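Local coordinates for endo-beta-1,4-xylanase Xyn10C (Pseudomonas cellulosa, PDB 1GNY), which cleaves internal linkages of the xylan backbone through its C-terminal catalytic domain, and binds xylan and xylooligosaccharides through the family 15 carbohydrate-binding module described here, at residues V3-D8 and I147-E152; L38-G43 and Q131-P136; T52-A57 and C110-D115; A67-S72 and G138-K143; F79-E84 and D125-I130. All coordinates share one frame; numbering follows the deposited sequence.

Interaction 1: residues V3-D8 and I147-E152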
# COMPACT_ATOMS: atom_id res chain seq x y z
N VAL A 3 14.64 -9.68 9.17
CA VAL A 3 14.64 -8.21 9.26
C VAL A 3 13.18 -7.71 9.19
O VAL A 3 12.46 -8.09 8.27
CB VAL A 3 15.40 -7.52 8.11
CG1 VAL A 3 15.29 -6.00 8.18
CG2 VAL A 3 16.88 -7.93 8.10
N VAL A 4 12.79 -6.89 10.16
CA VAL A 4 11.46 -6.26 10.19
C VAL A 4 11.59 -4.75 10.11
O VAL A 4 12.27 -4.13 10.95
CB VAL A 4 10.67 -6.63 11.46
CG1 VAL A 4 9.30 -5.93 11.48
CG2 VAL A 4 10.53 -8.16 11.53
N ILE A 5 10.93 -4.18 9.11
CA ILE A 5 10.90 -2.71 8.91
C ILE A 5 9.53 -2.23 9.37
O ILE A 5 8.49 -2.69 8.83
CB ILE A 5 11.07 -2.36 7.42
CG1 ILE A 5 12.46 -2.79 6.94
CG2 ILE A 5 10.84 -0.83 7.15
CD1 ILE A 5 12.61 -2.80 5.48
N GLU A 6 9.52 -1.31 10.33
CA GLU A 6 8.28 -0.64 10.80
C GLU A 6 8.24 0.73 10.15
O GLU A 6 9.11 1.56 10.41
CB GLU A 6 8.24 -0.51 12.32
CG GLU A 6 8.25 -1.88 12.97
CD GLU A 6 8.07 -1.84 14.47
OE1 GLU A 6 8.12 -0.72 15.05
OE2 GLU A 6 7.89 -2.92 15.05
N VAL A 7 7.25 0.97 9.31
CA VAL A 7 7.15 2.22 8.54
C VAL A 7 6.63 3.39 9.39
O VAL A 7 5.64 3.27 10.14
CB VAL A 7 6.25 2.01 7.29
CG1 VAL A 7 6.00 3.32 6.49
CG2 VAL A 7 6.82 0.93 6.37
N ASP A 8 7.30 4.53 9.24
CA ASP A 8 6.89 5.78 9.91
C ASP A 8 5.51 6.22 9.39
O ASP A 8 5.33 6.34 8.18
CB ASP A 8 7.94 6.87 9.63
CG ASP A 8 7.76 8.11 10.45
OD1 ASP A 8 6.78 8.26 11.19
OD2 ASP A 8 8.65 8.99 10.41
N ILE A 147 7.06 -4.50 7.15
CA ILE A 147 7.64 -5.27 6.04
C ILE A 147 8.66 -6.25 6.61
O ILE A 147 9.62 -5.84 7.23
CB ILE A 147 8.26 -4.35 4.97
CG1 ILE A 147 7.17 -3.39 4.45
CG2 ILE A 147 8.86 -5.17 3.83
CD1 ILE A 147 7.64 -2.31 3.51
N THR A 148 8.43 -7.53 6.36
CA THR A 148 9.34 -8.58 6.83
C THR A 148 10.12 -9.13 5.64
O THR A 148 9.55 -9.76 4.76
CB THR A 148 8.58 -9.70 7.54
OG1 THR A 148 7.89 -9.17 8.68
CG2 THR A 148 9.52 -10.72 8.16
N LEU A 149 11.43 -8.90 5.64
CA LEU A 149 12.30 -9.34 4.54
C LEU A 149 12.63 -10.83 4.68
O LEU A 149 12.60 -11.39 5.79
CB LEU A 149 13.64 -8.57 4.51
CG LEU A 149 13.60 -7.05 4.55
CD1 LEU A 149 14.98 -6.48 4.47
CD2 LEU A 149 12.72 -6.49 3.43
N ALA A 150 12.99 -11.43 3.56
CA ALA A 150 13.53 -12.80 3.47
C ALA A 150 15.05 -12.76 3.66
O ALA A 150 15.84 -13.23 2.81
CB ALA A 150 13.18 -13.39 2.12
N GLN A 151 15.46 -12.17 4.76
CA GLN A 151 16.87 -11.99 5.11
C GLN A 151 16.98 -11.96 6.61
O GLN A 151 16.19 -11.30 7.30
CB GLN A 151 17.35 -10.66 4.54
CG GLN A 151 18.81 -10.38 4.78
CD GLN A 151 19.20 -9.06 4.19
OE1 GLN A 151 19.37 -8.07 4.90
NE2 GLN A 151 19.43 -9.07 2.88
N GLU A 152 17.99 -12.66 7.09
CA GLU A 152 18.31 -12.75 8.50
C GLU A 152 18.90 -11.45 8.98
O GLU A 152 19.69 -10.79 8.37
CB GLU A 152 19.33 -13.88 8.73
CG GLU A 152 19.94 -14.00 10.11
CD GLU A 152 20.95 -15.15 10.20
OE1 GLU A 152 20.91 -16.08 9.35
OE2 GLU A 152 21.80 -15.11 11.13
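Residues Val3 to Ile5 pair antiparallel with Ile147 to Leu149, the strand axes 4.8 Å apart at closest and 159° between their directions. Ile5 and Ile147 form a hydrogen-bonded pair and exchange both backbone bonds; Ile5 N to Ile147 O is 2.8 Å. Leu149 N donates to Val3 O at 2.9 Å. Beyond the strand the chain bends through an inverse gamma turn centred on Ala150. Val3 N still finds Gln151 O there, at 2.9 Å.

Val4 and Thr148 are a non-hydrogen-bonded pair. Their side chains run alongside each other from the same face of the sheet, with Val4 CG2 4.0 Å from Thr148 OG1. On the other face, Ile5 CB sits 4.2 Å from Ile147 CB. Ile5 CD1 also touches Leu149 CD2. Val3 is the residue most covered by the other segment. Its CG1 is anti to the backbone N (chi1 176°) and rests 3.8 Å from Leu149 CD1, while CG2 faces the carbonyl oxygens of Gln151 and Glu152. Ile147 and Leu149 also pack on Leu54. The first strand of the module, 2-6, is paired in this way with its last, 139-149, in an antiparallel sheet.

Interaction 2: residues L38-G43 and Q131-P136; sequences LGDGVG and QAKGTP
A type II beta turn from Gly39 to Val42 leads into strand 42-48, and it lies against the end of strand 126-133 in the sheet that carries the xylan site. Gly43 and Gln131 are a non-hydrogen-bonded antiparallel pair with CA atoms only 3.8 Å apart; a side chain on Gly43 would run into Gln131 CB. Ala132 N donates to Val42 O, and Gly41 N donates to Ala132 O, both at 2.9 Å. With CG anti to the backbone N (chi1 -179°), the Asp40 carboxylate reaches across the contact, and OD1 takes Gly134 N at 2.9 Å on its anti lone pair. Lys133 curls back, bent at chi2 and chi3, and its NZ makes a long salt bridge of 3.3 Å to Asp40 OD2. An alanine in place of Asp40 would probably leave Gly134 N without this acceptor and Lys133 NZ without this counter-charge. Pro136 CG packs 3.5 Å from Gly39 C. A water bridges Asp40 N and Gly134 O.

Gln131 OE1 is bonded to Ser18 and NE2 to Gln77 of strand 75-82. Ala132 and Pro136 lean on Phe69 of helix 67-72, and Gly43 pairs with Asn16 of strand 14-17.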
# COMPACT_ATOMS: atom_id res chain seq x y z
N LEU A 38 -11.22 8.75 -3.88
CA LEU A 38 -11.98 9.50 -4.92
C LEU A 38 -12.31 8.74 -6.19
O LEU A 38 -13.32 9.04 -6.84
CB LEU A 38 -11.26 10.79 -5.29
CG LEU A 38 -11.09 11.78 -4.13
CD1 LEU A 38 -10.10 12.88 -4.52
CD2 LEU A 38 -12.41 12.32 -3.60
N GLY A 39 -11.47 7.81 -6.56
CA GLY A 39 -11.67 7.00 -7.77
C GLY A 39 -10.70 5.85 -7.92
O GLY A 39 -9.82 5.65 -7.09
N ASP A 40 -10.87 5.06 -8.98
CA ASP A 40 -9.97 3.94 -9.28
C ASP A 40 -8.52 4.46 -9.40
O ASP A 40 -8.27 5.49 -10.05
CB ASP A 40 -10.41 3.24 -10.58
CG ASP A 40 -9.54 2.07 -10.93
OD1 ASP A 40 -9.75 0.94 -10.42
OD2 ASP A 40 -8.58 2.19 -11.74
N GLY A 41 -7.61 3.78 -8.72
CA GLY A 41 -6.19 4.14 -8.72
C GLY A 41 -5.76 5.22 -7.75
O GLY A 41 -4.59 5.54 -7.74
N VAL A 42 -6.67 5.73 -6.92
CA VAL A 42 -6.33 6.75 -5.92
C VAL A 42 -5.85 5.97 -4.68
O VAL A 42 -6.51 5.02 -4.25
CB VAL A 42 -7.50 7.72 -5.61
CG1 VAL A 42 -7.16 8.68 -4.47
CG2 VAL A 42 -7.86 8.50 -6.90
N GLY A 43 -4.73 6.39 -4.12
CA GLY A 43 -4.16 5.74 -2.95
C GLY A 43 -3.24 6.61 -2.13
O GLY A 43 -3.22 7.83 -2.24
N GLN A 131 -4.10 1.28 -2.71
CA GLN A 131 -4.99 2.07 -3.56
C GLN A 131 -6.36 1.41 -3.73
O GLN A 131 -6.47 0.17 -3.62
CB GLN A 131 -4.36 2.34 -4.94
CG GLN A 131 -4.08 1.06 -5.76
CD GLN A 131 -3.40 1.35 -7.11
OE1 GLN A 131 -3.05 2.51 -7.38
NE2 GLN A 131 -3.22 0.30 -7.96
N ALA A 132 -7.35 2.23 -4.00
CA ALA A 132 -8.69 1.75 -4.26
C ALA A 132 -8.80 1.31 -5.72
O ALA A 132 -8.19 1.91 -6.61
CB ALA A 132 -9.69 2.85 -3.97
N LYS A 133 -9.60 0.29 -5.96
CA LYS A 133 -9.87 -0.19 -7.32
C LYS A 133 -11.38 -0.40 -7.50
O LYS A 133 -12.01 -1.05 -6.67
CB LYS A 133 -9.18 -1.52 -7.63
CG LYS A 133 -7.64 -1.57 -7.48
CD LYS A 133 -6.95 -0.77 -8.50
CE LYS A 133 -6.80 -1.49 -9.86
NZ LYS A 133 -6.59 -0.34 -10.88
N GLY A 134 -11.90 0.09 -8.61
CA GLY A 134 -13.31 -0.02 -8.97
C GLY A 134 -13.99 1.34 -9.05
O GLY A 134 -13.51 2.21 -9.76
N THR A 135 -15.12 1.51 -8.37
CA THR A 135 -15.82 2.78 -8.28
C THR A 135 -15.98 3.17 -6.80
O THR A 135 -17.06 3.07 -6.23
CB THR A 135 -17.22 2.67 -9.02
OG1 THR A 135 -17.03 2.20 -10.37
CG2 THR A 135 -17.85 4.02 -9.17
N PRO A 136 -14.90 3.59 -6.15
CA PRO A 136 -14.92 3.84 -4.70
C PRO A 136 -15.57 5.13 -4.25
O PRO A 136 -15.87 6.04 -5.03
CB PRO A 136 -13.42 3.90 -4.35
CG PRO A 136 -12.79 4.42 -5.57
CD PRO A 136 -13.56 3.84 -6.71
O HOH W 1 -16.14 8.92 -4.81
O HOH W 2 -13.33 5.36 -10.51

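Interaction 3: residues T52-A57 and C110-D115; sequences TTLEDA and CTIDED
Just after Cys110, which a disulfide joins to Cys93, the CA of Thr111 makes a CA-H...O contact with Ala57 O (3.4 Å), and Thr111 CG2 lies near the same oxygen. The next residue, Ile112, gives most of the packing. Its N donates to Ala57 O at 2.9 Å, and its O receives Asp56 N at 2.7 Å, a bond bent to 135° at the hydrogen. Ile112 CB and CG2 press on Leu54 O, and CD1 reaches Leu54 CB at 4.1 Å.

Asp113 OD1 is 4.0 Å from Asp56 OD1, a like-charge approach that would probably be costly without water. One water donates to both oxygens, weakly to Asp113 OD1. Glu114, whose OE1 is in salt bridge with Lys118, donates its N to Glu55 OE1 at 2.9 Å, on the syn lone pair. The Glu55 chain bends at chi2 (-67°), which turns CD back toward this N-H. Glu55 OE2 meets Glu114 CB at 3.5 Å and also accepts from Phe119 N. An alanine in place of Glu55 would probably leave the N-H groups of Glu114 and Phe119 without this shared acceptor. A type II beta turn, Leu54 to Ala57, is held here against the chain leaving strand 106-111.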
# COMPACT_ATOMS: atom_id res chain seq x y z
N THR A 52 17.44 -2.10 -2.16
CA THR A 52 16.44 -3.03 -1.65
C THR A 52 16.73 -4.49 -1.95
O THR A 52 17.26 -4.84 -3.02
CB THR A 52 15.01 -2.70 -2.18
OG1 THR A 52 14.91 -2.95 -3.60
CG2 THR A 52 14.69 -1.21 -1.97
N THR A 53 16.33 -5.30 -0.99
CA THR A 53 16.26 -6.78 -1.13
C THR A 53 14.84 -7.16 -0.70
O THR A 53 14.62 -7.68 0.41
CB THR A 53 17.32 -7.46 -0.29
OG1 THR A 53 18.62 -7.04 -0.74
CG2 THR A 53 17.30 -8.97 -0.50
N LEU A 54 13.91 -6.82 -1.58
CA LEU A 54 12.47 -6.99 -1.32
C LEU A 54 11.81 -8.24 -1.91
O LEU A 54 10.65 -8.52 -1.62
CB LEU A 54 11.70 -5.72 -1.73
CG LEU A 54 11.75 -4.59 -0.73
CD1 LEU A 54 11.29 -3.27 -1.41
CD2 LEU A 54 10.96 -4.86 0.55
N GLU A 55 12.55 -9.03 -2.68
CA GLU A 55 11.94 -10.27 -3.22
C GLU A 55 11.64 -11.21 -2.06
O GLU A 55 12.46 -11.37 -1.15
CB GLU A 55 12.86 -10.93 -4.26
CG GLU A 55 12.96 -10.16 -5.57
CD GLU A 55 11.65 -10.15 -6.36
OE1 GLU A 55 10.80 -11.06 -6.13
OE2 GLU A 55 11.47 -9.23 -7.18
N ASP A 56 10.43 -11.80 -2.09
CA ASP A 56 9.92 -12.70 -1.02
C ASP A 56 9.61 -11.98 0.31
O ASP A 56 9.33 -12.61 1.32
CB ASP A 56 10.85 -13.92 -0.82
CG ASP A 56 10.98 -14.77 -2.08
OD1 ASP A 56 9.97 -15.05 -2.75
OD2 ASP A 56 12.06 -15.19 -2.50
N ALA A 57 9.58 -10.64 0.28
CA ALA A 57 9.20 -9.86 1.46
C ALA A 57 7.68 -9.88 1.62
O ALA A 57 6.95 -10.01 0.63
CB ALA A 57 9.67 -8.41 1.35
N CYS A 110 0.55 -8.73 1.64
CA CYS A 110 0.98 -8.81 0.26
C CYS A 110 2.39 -9.33 0.19
O CYS A 110 3.28 -8.76 0.82
CB CYS A 110 0.95 -7.42 -0.40
SG CYS A 110 1.49 -7.38 -2.11
N THR A 111 2.58 -10.43 -0.52
CA THR A 111 3.94 -10.99 -0.72
C THR A 111 4.51 -10.51 -2.06
O THR A 111 3.89 -10.67 -3.12
CB THR A 111 3.94 -12.52 -0.69
OG1 THR A 111 3.56 -12.99 0.60
CG2 THR A 111 5.33 -13.09 -0.86
N ILE A 112 5.71 -9.94 -2.01
CA ILE A 112 6.41 -9.51 -3.22
C ILE A 112 7.14 -10.73 -3.79
O ILE A 112 7.96 -11.33 -3.12
CB ILE A 112 7.43 -8.37 -2.94
CG1 ILE A 112 6.71 -7.10 -2.46
CG2 ILE A 112 8.29 -8.10 -4.17
CD1 ILE A 112 7.65 -5.97 -1.88
N ASP A 113 6.82 -11.10 -5.03
CA ASP A 113 7.44 -12.25 -5.69
C ASP A 113 7.38 -12.09 -7.23
O ASP A 113 6.37 -12.43 -7.85
CB ASP A 113 6.74 -13.53 -5.25
CG ASP A 113 7.35 -14.80 -5.85
OD1 ASP A 113 8.47 -14.76 -6.41
OD2 ASP A 113 6.74 -15.89 -5.81
N GLU A 114 8.45 -11.54 -7.79
CA GLU A 114 8.59 -11.35 -9.24
C GLU A 114 9.60 -12.36 -9.81
O GLU A 114 10.66 -12.59 -9.25
CB GLU A 114 8.99 -9.92 -9.59
CG GLU A 114 7.89 -8.89 -9.31
CD GLU A 114 6.72 -9.02 -10.27
OE1 GLU A 114 6.87 -8.68 -11.46
OE2 GLU A 114 5.64 -9.48 -9.83
N ASP A 115 9.24 -12.95 -10.94
CA ASP A 115 10.07 -14.01 -11.56
C ASP A 115 11.47 -13.52 -11.97
O ASP A 115 12.44 -14.27 -11.85
CB ASP A 115 9.36 -14.64 -12.76
CG ASP A 115 8.15 -15.49 -12.36
OD1 ASP A 115 8.06 -16.00 -11.22
OD2 ASP A 115 7.22 -15.70 -13.17
O HOH W 3 10.98 -13.66 -6.25
O HOH W 4 9.99 -17.12 -4.45

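Interaction 4: residues A67-S72 and G138-K143; sequences AEFKAS and GTITIK
Ile140 CD1 sits over the centre of one face of the Phe69 ring, 3.6 Å from the centroid and only 11° off the ring normal. This is a CH-pi contact. Of the ring carbons CG and CD2 are slightly the nearer to the methyl, and Ile140 CG1 lies 4.0 Å from Phe69 CD2. With CG anti to the backbone N (chi1 -173°), the Phe69 ring is carried out from the helix toward the strand. Nearer the helix backbone, Gly138 CA lies 3.6 Å from Glu68 CB. A side chain at Gly138 would clash with Glu68 CB and Phe69 N. A water accepts from Gly138 N and donates to Glu68 OE1 at 3.1 Å.

The contact sets the short helix 67-72 against the start of strand 139-149, with Phe69 reaching between the two large sheets of the beta-sandwich. Phe69 also touches Leu76 of strand 75-82 and the loop residues Ala37 and Leu100.

Further out, Ser66 OG is hydrogen-bonded to both Phe69 N and Thr139 N, tying the helix start to the strand. Ser72 OG donates to Phe69 O at 2.7 Å and is also bonded to Ala74 N, where the chain leaves the helix for strand 75-82.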
# COMPACT_ATOMS: atom_id res chain seq x y z
N ALA A 67 -17.52 3.24 6.18
CA ALA A 67 -18.80 2.65 5.74
C ALA A 67 -19.11 2.96 4.27
O ALA A 67 -19.57 2.08 3.51
CB ALA A 67 -19.93 3.16 6.65
N GLU A 68 -18.86 4.20 3.86
CA GLU A 68 -19.07 4.58 2.46
C GLU A 68 -18.16 3.79 1.51
O GLU A 68 -18.57 3.45 0.39
CB GLU A 68 -18.84 6.09 2.26
CG GLU A 68 -20.00 6.95 2.72
CD GLU A 68 -19.68 8.45 2.67
OE1 GLU A 68 -18.49 8.83 2.65
OE2 GLU A 68 -20.63 9.27 2.65
N PHE A 69 -16.92 3.50 1.93
CA PHE A 69 -16.03 2.69 1.10
C PHE A 69 -16.59 1.26 0.97
O PHE A 69 -16.62 0.69 -0.13
CB PHE A 69 -14.58 2.64 1.61
CG PHE A 69 -13.61 1.95 0.66
CD1 PHE A 69 -13.49 0.55 0.61
CD2 PHE A 69 -12.87 2.69 -0.23
CE1 PHE A 69 -12.62 -0.05 -0.29
CE2 PHE A 69 -12.02 2.07 -1.14
CZ PHE A 69 -11.91 0.71 -1.17
N LYS A 70 -16.98 0.68 2.09
CA LYS A 70 -17.56 -0.68 2.03
C LYS A 70 -18.82 -0.69 1.11
O LYS A 70 -18.97 -1.61 0.27
CB LYS A 70 -17.88 -1.20 3.43
CG LYS A 70 -18.68 -2.52 3.47
CD LYS A 70 -17.93 -3.68 2.91
CE LYS A 70 -18.74 -4.99 3.09
NZ LYS A 70 -18.06 -6.20 2.50
N ALA A 71 -19.67 0.33 1.24
CA ALA A 71 -20.90 0.44 0.40
C ALA A 71 -20.63 0.57 -1.11
O ALA A 71 -21.40 0.08 -1.95
CB ALA A 71 -21.80 1.59 0.86
N SER A 72 -19.48 1.16 -1.46
CA SER A 72 -19.10 1.41 -2.86
C SER A 72 -18.72 0.13 -3.61
O SER A 72 -18.61 0.14 -4.83
CB SER A 72 -17.94 2.39 -2.94
OG SER A 72 -16.71 1.73 -2.65
N GLY A 138 -15.88 7.22 0.04
CA GLY A 138 -15.46 7.17 1.43
C GLY A 138 -13.94 7.31 1.61
O GLY A 138 -13.25 7.82 0.75
N THR A 139 -13.47 6.81 2.75
CA THR A 139 -12.07 6.98 3.17
C THR A 139 -11.45 5.67 3.58
O THR A 139 -12.16 4.67 3.85
CB THR A 139 -11.94 7.99 4.34
OG1 THR A 139 -12.60 7.48 5.51
CG2 THR A 139 -12.62 9.29 4.03
N ILE A 140 -10.12 5.69 3.59
CA ILE A 140 -9.28 4.57 4.05
C ILE A 140 -8.27 5.13 5.04
O ILE A 140 -7.66 6.16 4.75
CB ILE A 140 -8.53 3.91 2.87
CG1 ILE A 140 -9.49 3.25 1.86
CG2 ILE A 140 -7.53 2.86 3.39
CD1 ILE A 140 -10.35 2.12 2.36
N THR A 141 -8.11 4.47 6.20
CA THR A 141 -7.08 4.80 7.19
C THR A 141 -6.06 3.67 7.30
O THR A 141 -6.44 2.51 7.49
CB THR A 141 -7.66 5.14 8.58
OG1 THR A 141 -8.52 6.30 8.47
CG2 THR A 141 -6.56 5.47 9.58
N ILE A 142 -4.78 4.01 7.14
CA ILE A 142 -3.66 3.07 7.41
C ILE A 142 -3.10 3.37 8.81
O ILE A 142 -2.61 4.47 9.08
CB ILE A 142 -2.51 3.13 6.35
CG1 ILE A 142 -3.07 3.00 4.95
CG2 ILE A 142 -1.48 2.02 6.63
CD1 ILE A 142 -3.23 4.30 4.23
N LYS A 143 -3.16 2.39 9.71
CA LYS A 143 -2.64 2.53 11.10
C LYS A 143 -1.15 2.16 11.21
O LYS A 143 -0.41 2.78 11.99
CB LYS A 143 -3.48 1.68 12.08
CG LYS A 143 -4.89 2.14 12.20
CD LYS A 143 -5.61 1.52 13.38
CE LYS A 143 -6.77 2.35 13.85
NZ LYS A 143 -7.44 1.69 15.01
O HOH W 5 -17.64 9.58 -0.25

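Interaction 5: residues F79-E84 and D125-I130. With XYP (beta-D-xylopyranose), chain B; XYP (beta-D-xylopyranose), chain C.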
# COMPACT_ATOMS: atom_id res chain seq x y z
N PHE A 79 0.43 -2.49 -3.31
CA PHE A 79 1.33 -2.61 -4.46
C PHE A 79 2.71 -2.05 -4.15
O PHE A 79 2.88 -1.34 -3.17
CB PHE A 79 0.73 -1.91 -5.69
CG PHE A 79 0.58 -0.41 -5.54
CD1 PHE A 79 -0.46 0.14 -4.80
CD2 PHE A 79 1.51 0.45 -6.12
CE1 PHE A 79 -0.59 1.52 -4.65
CE2 PHE A 79 1.41 1.81 -5.94
CZ PHE A 79 0.34 2.36 -5.22
N ALA A 80 3.68 -2.35 -5.00
CA ALA A 80 5.02 -1.81 -4.90
C ALA A 80 5.56 -1.64 -6.33
O ALA A 80 5.19 -2.39 -7.22
CB ALA A 80 5.92 -2.73 -4.08
N GLN A 81 6.38 -0.64 -6.57
CA GLN A 81 6.94 -0.41 -7.93
C GLN A 81 8.25 0.39 -7.81
O GLN A 81 8.50 1.11 -6.84
CB GLN A 81 5.93 0.36 -8.84
CG GLN A 81 5.51 1.72 -8.25
CD GLN A 81 4.29 2.41 -8.90
OE1 GLN A 81 3.58 3.14 -8.20
NE2 GLN A 81 4.11 2.27 -10.24
N LEU A 82 9.06 0.27 -8.84
CA LEU A 82 10.33 0.99 -8.92
C LEU A 82 10.09 2.47 -9.22
O LEU A 82 9.40 2.79 -10.16
CB LEU A 82 11.18 0.36 -10.02
CG LEU A 82 11.55 -1.11 -9.80
CD1 LEU A 82 12.41 -1.61 -10.99
CD2 LEU A 82 12.30 -1.33 -8.49
N LYS A 83 10.59 3.35 -8.37
CA LYS A 83 10.37 4.79 -8.52
C LYS A 83 11.07 5.27 -9.75
O LYS A 83 12.24 5.00 -9.97
CB LYS A 83 10.88 5.60 -7.35
CG LYS A 83 9.96 5.75 -6.26
CD LYS A 83 10.34 6.97 -5.39
CE LYS A 83 9.50 8.19 -5.61
NZ LYS A 83 9.89 9.26 -4.66
N GLU A 84 10.31 5.96 -10.58
CA GLU A 84 10.77 6.45 -11.87
C GLU A 84 10.90 5.37 -12.97
O GLU A 84 11.38 5.68 -14.05
CB GLU A 84 12.07 7.24 -11.72
CG GLU A 84 11.99 8.62 -12.28
CD GLU A 84 11.01 9.48 -11.50
OE1 GLU A 84 11.29 9.79 -10.32
OE2 GLU A 84 9.94 9.79 -12.06
N ASP A 125 14.77 3.88 -5.43
CA ASP A 125 13.91 3.76 -4.27
C ASP A 125 12.69 2.98 -4.78
O ASP A 125 12.40 2.96 -5.98
CB ASP A 125 13.42 5.11 -3.77
CG ASP A 125 14.53 5.99 -3.18
OD1 ASP A 125 15.51 5.46 -2.60
OD2 ASP A 125 14.44 7.25 -3.21
N VAL A 126 12.01 2.34 -3.85
CA VAL A 126 10.80 1.56 -4.17
C VAL A 126 9.61 2.27 -3.52
O VAL A 126 9.59 2.47 -2.29
CB VAL A 126 10.93 0.12 -3.71
CG1 VAL A 126 9.62 -0.66 -3.87
CG2 VAL A 126 12.00 -0.56 -4.53
N GLN A 127 8.62 2.58 -4.35
CA GLN A 127 7.37 3.19 -3.89
C GLN A 127 6.40 2.09 -3.52
O GLN A 127 6.14 1.22 -4.35
CB GLN A 127 6.75 4.07 -4.96
CG GLN A 127 5.46 4.78 -4.57
CD GLN A 127 5.04 5.79 -5.64
OE1 GLN A 127 5.42 6.96 -5.55
NE2 GLN A 127 4.23 5.34 -6.60
N VAL A 128 5.90 2.15 -2.30
CA VAL A 128 4.98 1.14 -1.75
C VAL A 128 3.71 1.82 -1.29
O VAL A 128 3.76 2.93 -0.73
CB VAL A 128 5.62 0.36 -0.55
CG1 VAL A 128 4.66 -0.71 0.01
CG2 VAL A 128 6.95 -0.25 -0.94
N GLY A 129 2.55 1.21 -1.50
CA GLY A 129 1.33 1.80 -0.98
C GLY A 129 0.10 0.94 -1.10
O GLY A 129 0.25 -0.28 -1.28
N ILE A 130 -1.04 1.57 -0.93
CA ILE A 130 -2.37 0.92 -1.05
C ILE A 130 -3.28 1.84 -1.83
O ILE A 130 -3.26 3.06 -1.62
CB ILE A 130 -2.94 0.50 0.34
CG1 ILE A 130 -4.14 -0.45 0.19
CG2 ILE A 130 -3.20 1.71 1.22
CD1 ILE A 130 -4.62 -1.05 1.54
C1 XYP B . 2.93 8.10 -10.82
C2 XYP B . 2.39 7.21 -9.71
C3 XYP B . 2.54 5.73 -10.07
C4 XYP B . 2.03 5.47 -11.49
C5 XYP B . 2.66 6.48 -12.43
O2 XYP B . 3.12 7.44 -8.50
O3 XYP B . 1.84 4.92 -9.15
O4 XYP B . 2.43 4.17 -11.86
O5 XYP B . 2.39 7.81 -12.03
C1 XYP C . 1.51 3.37 -12.62
C2 XYP C . 2.29 2.71 -13.74
C3 XYP C . 1.34 1.82 -14.51
C4 XYP C . 0.67 0.83 -13.58
C5 XYP C . 0.04 1.59 -12.44
O2 XYP C . 2.83 3.70 -14.61
O3 XYP C . 2.04 1.04 -15.46
O4 XYP C . -0.33 0.12 -14.31
O5 XYP C . 0.99 2.44 -11.79
O HOH W 6 12.75 9.17 -4.01
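Gln81 OE1 accepts from Gln127 NE2 at 2.8 Å and lies 2.7 Å from O3 of the chain B xylose. The Gln127 N-H comes from above the amide plane of Gln81, 38° out of it, and the bond is bent. These two glutamines belong to the xylan-binding face of the five-stranded sheet of this beta-sandwich module. Their side chains rise together from that face, with amide planes 68° apart. Gln127 NE2 also donates to O2 of the same xylose at 3.0 Å and 171°, so one nitrogen serves both protein and sugar. Gln81 NE2 donates to O4 of that xylose at 3.0 Å and more weakly to O5 of the chain C xylose. Gln81 NE2 is also hydrogen-bonded to Trp86 O, and Gln127 OE1 to Arg14, which probably helps fix the rotation of both amides.

The strands run antiparallel, axes 4.7 Å apart. Gln81 with Gln127 and Phe79 with Gly129 are hydrogen-bonded pairs. Behind the sugar face, Ala80 CB packs on Val126 and Val128, and Leu82 CD2 touches Val126 CG2. A face of the Phe79 ring covers Gly129 N. Lys83 is in salt bridge with Asp47, and Lys83 CG rests 3.8 Å from Gln127 CB.

Interaction 5 is the buried contact, whereas interaction 1 is a surface contact and interactions 2, 3 and 4 are partly buried. Interactions 2 and 5 share strand 126-133 of the xylan-binding sheet, and Gln131 CG meets Phe79 CE1 between them. Interactions 1 and 4 use opposite ends of strand 139-149 in the other large sheet, their centres about 27 Å apart. Interaction 3 joins this sheet too, touching interaction 1 through Asp56 and Ala150 and interaction 5 through Leu54 and Val126. Chemistry follows place: backbone pairing dominates interaction 1, carboxylates grip loops in 2 and 3, packing carries 4, and amides meet sugar in 5.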